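Local coordinates for protein exosome complex component Rrp42 (Pyrococcus abyssi, PDB 2PO1) that probably serves as a non-catalytic subunit of the RNA-degrading exosome, helping to structure the active site of its partner Rrp41, at residues T200-G205 against V219-K223. Residues are numbered along the deposited sequence; the frame is centred on the assembly and turned at random.
Sequences TFAKIG and VMDGK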
ATOM      1  N   THR C 200      -7.383 -16.578 -28.649  1.00 18.81           N
ATOM      2  CA  THR C 200      -7.277 -15.134 -28.737  1.00 18.14           C
ATOM      3  C   THR C 200      -6.824 -14.722 -30.113  1.00 19.10           C
ATOM      4  O   THR C 200      -5.976 -15.346 -30.684  1.00 18.72           O
ATOM      5  CB  THR C 200      -6.316 -14.619 -27.665  1.00 18.74           C
ATOM      6  OG1 THR C 200      -6.959 -14.724 -26.392  1.00 16.57           O
ATOM      7  CG2 THR C 200      -5.953 -13.233 -27.925  1.00 14.27           C
ATOM      8  N   PHE C 201      -7.485 -13.716 -30.673  1.00 20.24           N
ATOM      9  CA  PHE C 201      -7.164 -13.186 -32.007  1.00 21.09           C
ATOM     10  C   PHE C 201      -6.705 -11.750 -31.881  1.00 21.37           C
ATOM     11  O   PHE C 201      -7.260 -10.998 -31.076  1.00 23.52           O
ATOM     12  CB  PHE C 201      -8.408 -13.223 -32.929  1.00 20.73           C
ATOM     13  CG  PHE C 201      -9.023 -14.591 -33.041  1.00 22.49           C
ATOM     14  CD1 PHE C 201      -9.775 -15.126 -31.983  1.00 23.73           C
ATOM     15  CD2 PHE C 201      -8.822 -15.357 -34.179  1.00 24.24           C
ATOM     16  CE1 PHE C 201     -10.303 -16.420 -32.069  1.00 22.81           C
ATOM     17  CE2 PHE C 201      -9.362 -16.651 -34.267  1.00 25.69           C
ATOM     18  CZ  PHE C 201     -10.086 -17.178 -33.210  1.00 21.10           C
ATOM     19  N   ALA C 202      -5.722 -11.359 -32.692  1.00 22.70           N
ATOM     20  CA  ALA C 202      -5.353  -9.950 -32.856  1.00 22.61           C
ATOM     21  C   ALA C 202      -6.024  -9.487 -34.123  1.00 23.59           C
ATOM     22  O   ALA C 202      -5.980 -10.172 -35.116  1.00 23.23           O
ATOM     23  CB  ALA C 202      -3.862  -9.820 -32.988  1.00 23.55           C
ATOM     24  N   LYS C 203      -6.695  -8.347 -34.077  1.00 23.25           N
ATOM     25  CA  LYS C 203      -7.124  -7.729 -35.299  1.00 23.75           C
ATOM     26  C   LYS C 203      -6.021  -6.770 -35.717  1.00 24.95           C
ATOM     27  O   LYS C 203      -5.644  -5.850 -34.958  1.00 24.93           O
ATOM     28  CB  LYS C 203      -8.435  -6.994 -35.098  1.00 24.86           C
ATOM     29  CG  LYS C 203      -8.874  -6.166 -36.277  1.00 25.77           C
ATOM     30  CD  LYS C 203     -10.362  -5.898 -36.190  1.00 27.71           C
ATOM     31  CE  LYS C 203     -10.815  -5.087 -37.393  1.00 24.43           C
ATOM     32  NZ  LYS C 203     -12.291  -4.909 -37.293  1.00 27.51           N
ATOM     33  N   ILE C 204      -5.480  -7.014 -36.906  1.00 26.63           N
ATOM     34  CA  ILE C 204      -4.463  -6.147 -37.529  1.00 27.69           C
ATOM     35  C   ILE C 204      -5.000  -5.691 -38.876  1.00 29.34           C
ATOM     36  O   ILE C 204      -5.149  -6.493 -39.797  1.00 30.44           O
ATOM     37  CB  ILE C 204      -3.138  -6.897 -37.694  1.00 27.20           C
ATOM     38  CG1 ILE C 204      -2.746  -7.539 -36.355  1.00 25.91           C
ATOM     39  CG2 ILE C 204      -2.063  -5.976 -38.274  1.00 30.02           C
ATOM     40  CD1 ILE C 204      -1.462  -8.403 -36.388  1.00 26.03           C
ATOM     41  N   GLY C 205      -5.323  -4.406 -38.973  1.00 29.66           N
ATOM     42  CA  GLY C 205      -6.101  -3.912 -40.094  1.00 32.14           C
ATOM     43  C   GLY C 205      -7.425  -4.659 -40.153  1.00 33.24           C
ATOM     44  O   GLY C 205      -8.171  -4.701 -39.173  1.00 32.89           O
ATOM     45  N   VAL C 219       1.610  -4.343 -33.017  1.00 23.86           N
ATOM     46  CA  VAL C 219       1.002  -3.616 -34.101  1.00 24.34           C
ATOM     47  C   VAL C 219      -0.513  -3.812 -34.219  1.00 25.11           C
ATOM     48  O   VAL C 219      -1.130  -3.242 -35.094  1.00 25.64           O
ATOM     49  CB  VAL C 219       1.678  -4.002 -35.442  1.00 26.93           C
ATOM     50  CG1 VAL C 219       3.204  -4.084 -35.258  1.00 28.83           C
ATOM     51  CG2 VAL C 219       1.122  -5.292 -35.981  1.00 24.81           C
ATOM     52  N   MET C 220      -1.130  -4.606 -33.348  1.00 23.78           N
ATOM     53  CA  MET C 220      -2.519  -4.910 -33.545  1.00 24.03           C
ATOM     54  C   MET C 220      -3.395  -3.706 -33.266  1.00 24.17           C
ATOM     55  O   MET C 220      -3.027  -2.788 -32.526  1.00 23.18           O
ATOM     56  CB  MET C 220      -2.945  -6.079 -32.640  1.00 23.43           C
ATOM     57  CG  MET C 220      -2.860  -5.756 -31.182  1.00 20.50           C
ATOM     58  SD  MET C 220      -3.332  -7.146 -30.219  1.00 22.17           S
ATOM     59  CE  MET C 220      -2.943  -6.427 -28.624  1.00 18.56           C
ATOM     60  N   ASP C 221      -4.581  -3.746 -33.831  1.00 24.74           N
ATOM     61  CA  ASP C 221      -5.553  -2.733 -33.566  1.00 26.84           C
ATOM     62  C   ASP C 221      -6.263  -3.073 -32.299  1.00 25.71           C
ATOM     63  O   ASP C 221      -6.499  -2.216 -31.466  1.00 27.06           O
ATOM     64  CB  ASP C 221      -6.538  -2.671 -34.724  1.00 29.59           C
ATOM     65  CG  ASP C 221      -5.948  -1.973 -35.892  1.00 33.19           C
ATOM     66  OD1 ASP C 221      -5.547  -0.807 -35.722  1.00 38.83           O
ATOM     67  OD2 ASP C 221      -5.809  -2.593 -36.942  1.00 39.85           O
ATOM     68  N   GLY C 222      -6.572  -4.345 -32.130  1.00 24.78           N
ATOM     69  CA  GLY C 222      -7.384  -4.777 -30.998  1.00 22.92           C
ATOM     70  C   GLY C 222      -7.299  -6.278 -30.911  1.00 22.29           C
ATOM     71  O   GLY C 222      -6.597  -6.912 -31.692  1.00 21.35           O
ATOM     72  N   LYS C 223      -8.014  -6.856 -29.947  1.00 21.16           N
ATOM     73  CA  LYS C 223      -7.804  -8.256 -29.666  1.00 20.63           C
ATOM     74  C   LYS C 223      -9.080  -8.759 -29.093  1.00 19.52           C
ATOM     75  O   LYS C 223      -9.841  -7.985 -28.546  1.00 18.66           O
ATOM     76  CB  LYS C 223      -6.686  -8.353 -28.650  1.00 19.54           C
ATOM     77  CG  LYS C 223      -6.557  -9.637 -27.927  1.00 22.27           C
ATOM     78  CD  LYS C 223      -5.356  -9.527 -27.012  1.00 24.22           C
ATOM     79  CE  LYS C 223      -4.180 -10.140 -27.698  1.00 27.90           C
ATOM     80  NZ  LYS C 223      -2.976 -10.299 -26.869  1.00 27.60           N
TER
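Lys-203 meets two consecutive residues, Asp-221 and Gly-222, and so illustrates how a pair of antiparallel strands absorbs an extra residue. Its N donates to Gly-222 O at 2.8 Å, from above the carbonyl plane. Its own O receives Asp-221 N at 2.6 Å, almost in line with the carbonyl bond (168°), and a weak second bond from Gly-222 N. Further along, Lys-223 CA lies 3.1 Å from Phe-201 O in a CA-H...O contact.

The one side-chain hydrogen bond between the segments comes from Asp-221: chi1 of -77° sets CG beside the backbone N and turns the carboxylate toward Gly-205, whose N donates to OD2 at 2.8 Å, while Arg-15 forms a salt bridge to the same oxygen. Without the carboxylate, as with an alanine at this position, the Gly-205 amide and Arg-15 would probably lose their shared acceptor.

Apolar contacts line the face bearing Ala-202 and Lys-223. Met-220 brings CB and SD against Ala-202 CB, Ile-204 CG2 touches Val-219 CG2 at 4.0 Å, and Thr-200 CG2 rests 3.6 Å from Lys-223 CE; NZ of that lysine forms a salt bridge with Glu-217.

Asp-221 and Gly-222, both facing Lys-203, make a classic beta bulge where strand 222-228 joins 197-204 in the antiparallel sheet of the second RNase PH-family domain.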